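Side-chain contact in microtubule-associated protein 1 light chain 3 (Plasmodium falciparum, PDB 4EOY), which is an Atg8-family ubiquitin-like protein that binds a peptide of the conjugating enzyme Atg3, probably as a step in its attachment to lipid: residues A[104-109]-A[117-122]. The protein carries 3 engineered substitutions. Residues are numbered along the deposited sequence; the frame is centred on the assembly and turned at random.
Sequences QDLYEM and LYMEYS
With CG swung anti to the backbone N in both Tyr107 (chi1 -173°) and Leu117 (chi1 -175°), the two side chains run alongside each other in opposite senses, which sets CB of Leu117 against the edge of the Tyr107 ring where helix 103-110 packs on strand 117-122 of the ubiquitin fold's mixed sheet. Segments 104-109 and 117-122 run at 108° to each other, and the contact centres on Leu117, the first residue of the strand. Leu117 suits this place because its branched end and its CB serve different neighbours: the fork meets Leu106, with CD2 3.9 Å from Leu106 CB, while CB lies near the plane of the Tyr107 ring, 4.1 Å from Tyr107 CD1. A tyrosine fits beside it since the ring supplies apolar surface to the interior and its hydroxyl still finds a polar partner, the Gly115 carbonyl just before the strand. Leu106 points toward the strand and also touches Val60 of helix 60-72; its branched end extends the apolar contact from Leu117 to Met119. The long, flexible Met119 sends its methyl CE to within 4.5 Å of Leu106 CD2, a looser contact, and reaches Phe63 as well. The nearest approach belongs to Leu117 CD1, which rests 3.6 Å from the backbone O of Leu106.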
ATOM      1  N   GLN A 104      12.494   1.850  -0.590  1.00 25.13           N
ATOM      2  CA  GLN A 104      13.080   2.537   0.547  1.00 22.06           C
ATOM      3  C   GLN A 104      13.069   4.051   0.326  1.00 22.52           C
ATOM      4  O   GLN A 104      12.858   4.806   1.270  1.00 20.76           O
ATOM      5  CB  GLN A 104      14.510   2.064   0.792  1.00 24.66           C
ATOM      6  CG  GLN A 104      15.185   2.701   2.005  1.00 23.05           C
ATOM      7  CD  GLN A 104      14.548   2.291   3.324  1.00 30.21           C
ATOM      8  OE1 GLN A 104      13.913   1.225   3.424  1.00 34.36           O
ATOM      9  NE2 GLN A 104      14.725   3.122   4.354  1.00 25.05           N
ATOM     10  N   ASP A 105      13.319   4.481  -0.912  1.00 24.87           N
ATOM     11  CA  ASP A 105      13.406   5.893  -1.229  1.00 22.67           C
ATOM     12  C   ASP A 105      12.064   6.564  -0.954  1.00 24.96           C
ATOM     13  O   ASP A 105      11.993   7.565  -0.236  1.00 25.63           O
ATOM     14  CB  ASP A 105      13.859   6.082  -2.671  1.00 23.52           C
ATOM     15  CG  ASP A 105      15.316   5.748  -2.857  1.00 28.91           C
ATOM     16  OD1 ASP A 105      16.135   6.165  -1.980  1.00 28.56           O
ATOM     17  OD2 ASP A 105      15.648   5.085  -3.872  1.00 33.29           O
ATOM     18  N   LEU A 106      10.999   5.962  -1.468  1.00 24.93           N
ATOM     19  CA  LEU A 106       9.654   6.415  -1.175  1.00 22.43           C
ATOM     20  C   LEU A 106       9.455   6.529   0.321  1.00 26.72           C
ATOM     21  O   LEU A 106       8.890   7.522   0.799  1.00 31.13           O
ATOM     22  CB  LEU A 106       8.607   5.467  -1.774  1.00 23.40           C
ATOM     23  CG  LEU A 106       8.018   5.909  -3.106  1.00 28.64           C
ATOM     24  CD1 LEU A 106       9.108   6.060  -4.142  1.00 25.59           C
ATOM     25  CD2 LEU A 106       6.920   4.953  -3.581  1.00 25.14           C
ATOM     26  N   TYR A 107       9.908   5.513   1.060  1.00 21.47           N
ATOM     27  CA  TYR A 107       9.747   5.501   2.504  1.00 18.57           C
ATOM     28  C   TYR A 107      10.493   6.669   3.124  1.00 20.82           C
ATOM     29  O   TYR A 107       9.922   7.418   3.890  1.00 17.58           O
ATOM     30  CB  TYR A 107      10.246   4.192   3.104  1.00 19.84           C
ATOM     31  CG  TYR A 107       9.951   4.044   4.569  1.00 20.28           C
ATOM     32  CD1 TYR A 107       8.679   3.753   5.002  1.00 22.30           C
ATOM     33  CD2 TYR A 107      10.944   4.180   5.518  1.00 27.90           C
ATOM     34  CE1 TYR A 107       8.388   3.621   6.341  1.00 24.01           C
ATOM     35  CE2 TYR A 107      10.669   4.040   6.874  1.00 27.68           C
ATOM     36  CZ  TYR A 107       9.380   3.757   7.276  1.00 27.28           C
ATOM     37  OH  TYR A 107       9.062   3.608   8.615  1.00 35.53           O
ATOM     38  N   GLU A 108      11.774   6.821   2.805  1.00 24.24           N
ATOM     39  CA  GLU A 108      12.564   7.925   3.359  1.00 25.60           C
ATOM     40  C   GLU A 108      11.980   9.306   2.972  1.00 25.44           C
ATOM     41  O   GLU A 108      11.939  10.197   3.790  1.00 32.56           O
ATOM     42  CB  GLU A 108      14.045   7.784   2.974  1.00 28.61           C
ATOM     43  CG  GLU A 108      14.722   6.584   3.644  1.00 36.17           C
ATOM     44  CD  GLU A 108      16.156   6.317   3.180  1.00 46.39           C
ATOM     45  OE1 GLU A 108      16.760   7.149   2.462  1.00 44.59           O
ATOM     46  OE2 GLU A 108      16.693   5.251   3.546  1.00 54.43           O
ATOM     47  N   MET A 109      11.465   9.446   1.754  1.00 25.91           N
ATOM     48  CA  MET A 109      10.946  10.730   1.276  1.00 26.14           C
ATOM     49  C   MET A 109       9.541  11.090   1.780  1.00 24.84           C
ATOM     50  O   MET A 109       9.297  12.239   2.143  1.00 29.15           O
ATOM     51  CB  MET A 109      10.944  10.763  -0.253  1.00 25.80           C
ATOM     52  CG  MET A 109      12.293  11.073  -0.859  1.00 29.68           C
ATOM     53  SD  MET A 109      12.192  11.209  -2.643  1.00 41.82           S
ATOM     54  CE  MET A 109      11.868   9.505  -3.104  1.00 45.31           C
ATOM     55  N   LEU A 117       4.160   4.267   5.339  1.00 16.64           N
ATOM     56  CA  LEU A 117       4.102   4.834   4.014  1.00 16.09           C
ATOM     57  C   LEU A 117       2.676   4.680   3.487  1.00 19.90           C
ATOM     58  O   LEU A 117       2.203   3.559   3.228  1.00 18.78           O
ATOM     59  CB  LEU A 117       5.085   4.164   3.077  1.00 16.10           C
ATOM     60  CG  LEU A 117       5.170   4.790   1.676  1.00 15.43           C
ATOM     61  CD1 LEU A 117       5.710   6.198   1.807  1.00 16.83           C
ATOM     62  CD2 LEU A 117       6.014   3.924   0.746  1.00 15.83           C
ATOM     63  N   TYR A 118       1.990   5.808   3.323  1.00 21.55           N
ATOM     64  CA  TYR A 118       0.613   5.798   2.840  1.00 21.40           C
ATOM     65  C   TYR A 118       0.600   5.971   1.346  1.00 20.42           C
ATOM     66  O   TYR A 118       1.250   6.883   0.798  1.00 30.77           O
ATOM     67  CB  TYR A 118      -0.192   6.914   3.491  1.00 25.50           C
ATOM     68  CG  TYR A 118      -0.579   6.635   4.929  1.00 22.51           C
ATOM     69  CD1 TYR A 118       0.262   6.981   5.970  1.00 24.57           C
ATOM     70  CD2 TYR A 118      -1.788   6.031   5.238  1.00 25.98           C
ATOM     71  CE1 TYR A 118      -0.084   6.724   7.279  1.00 24.86           C
ATOM     72  CE2 TYR A 118      -2.146   5.782   6.548  1.00 26.98           C
ATOM     73  CZ  TYR A 118      -1.281   6.124   7.564  1.00 26.16           C
ATOM     74  OH  TYR A 118      -1.649   5.851   8.872  1.00 28.44           O
ATOM     75  N   MET A 119      -0.077   5.059   0.675  1.00 17.35           N
ATOM     76  CA  MET A 119      -0.214   5.105  -0.777  1.00 21.25           C
ATOM     77  C   MET A 119      -1.683   4.975  -1.158  1.00 21.93           C
ATOM     78  O   MET A 119      -2.471   4.317  -0.461  1.00 22.08           O
ATOM     79  CB  MET A 119       0.608   3.991  -1.418  1.00 26.93           C
ATOM     80  CG  MET A 119       2.110   4.189  -1.247  1.00 23.90           C
ATOM     81  SD  MET A 119       2.990   2.956  -2.201  1.00 36.23           S
ATOM     82  CE  MET A 119       2.700   3.506  -3.890  1.00 33.38           C
ATOM     83  N   GLU A 120      -2.075   5.619  -2.245  1.00 21.53           N
ATOM     84  CA  GLU A 120      -3.495   5.680  -2.586  1.00 20.11           C
ATOM     85  C   GLU A 120      -3.736   5.289  -4.007  1.00 17.67           C
ATOM     86  O   GLU A 120      -2.882   5.497  -4.855  1.00 18.17           O
ATOM     87  CB  GLU A 120      -4.027   7.099  -2.354  1.00 26.68           C
ATOM     88  CG  GLU A 120      -3.990   7.535  -0.896  1.00 27.39           C
ATOM     89  CD  GLU A 120      -4.514   8.931  -0.691  1.00 37.00           C
ATOM     90  OE1 GLU A 120      -4.077   9.827  -1.439  1.00 53.21           O
ATOM     91  OE2 GLU A 120      -5.353   9.136   0.223  1.00 40.51           O
ATOM     92  N   TYR A 121      -4.896   4.702  -4.274  1.00 17.44           N
ATOM     93  CA  TYR A 121      -5.258   4.359  -5.632  1.00 19.03           C
ATOM     94  C   TYR A 121      -6.534   5.077  -6.014  1.00 19.87           C
ATOM     95  O   TYR A 121      -7.413   5.328  -5.177  1.00 17.47           O
ATOM     96  CB  TYR A 121      -5.383   2.847  -5.857  1.00 20.73           C
ATOM     97  CG  TYR A 121      -6.404   2.089  -5.013  1.00 23.11           C
ATOM     98  CD1 TYR A 121      -7.709   1.915  -5.439  1.00 23.46           C
ATOM     99  CD2 TYR A 121      -6.030   1.471  -3.835  1.00 31.62           C
ATOM    100  CE1 TYR A 121      -8.619   1.189  -4.700  1.00 21.61           C
ATOM    101  CE2 TYR A 121      -6.940   0.749  -3.078  1.00 30.38           C
ATOM    102  CZ  TYR A 121      -8.238   0.622  -3.511  1.00 26.71           C
ATOM    103  OH  TYR A 121      -9.120  -0.109  -2.744  1.00 21.60           O
ATOM    104  N   SER A 122      -6.582   5.431  -7.295  1.00 21.02           N
ATOM    105  CA  SER A 122      -7.685   6.115  -7.883  1.00 22.24           C
ATOM    106  C   SER A 122      -7.952   5.563  -9.274  1.00 19.79           C
ATOM    107  O   SER A 122      -7.058   5.014  -9.905  1.00 20.18           O
ATOM    108  CB  SER A 122      -7.374   7.595  -7.984  1.00 21.54           C
ATOM    109  OG  SER A 122      -8.505   8.276  -8.487  1.00 22.10           O
TER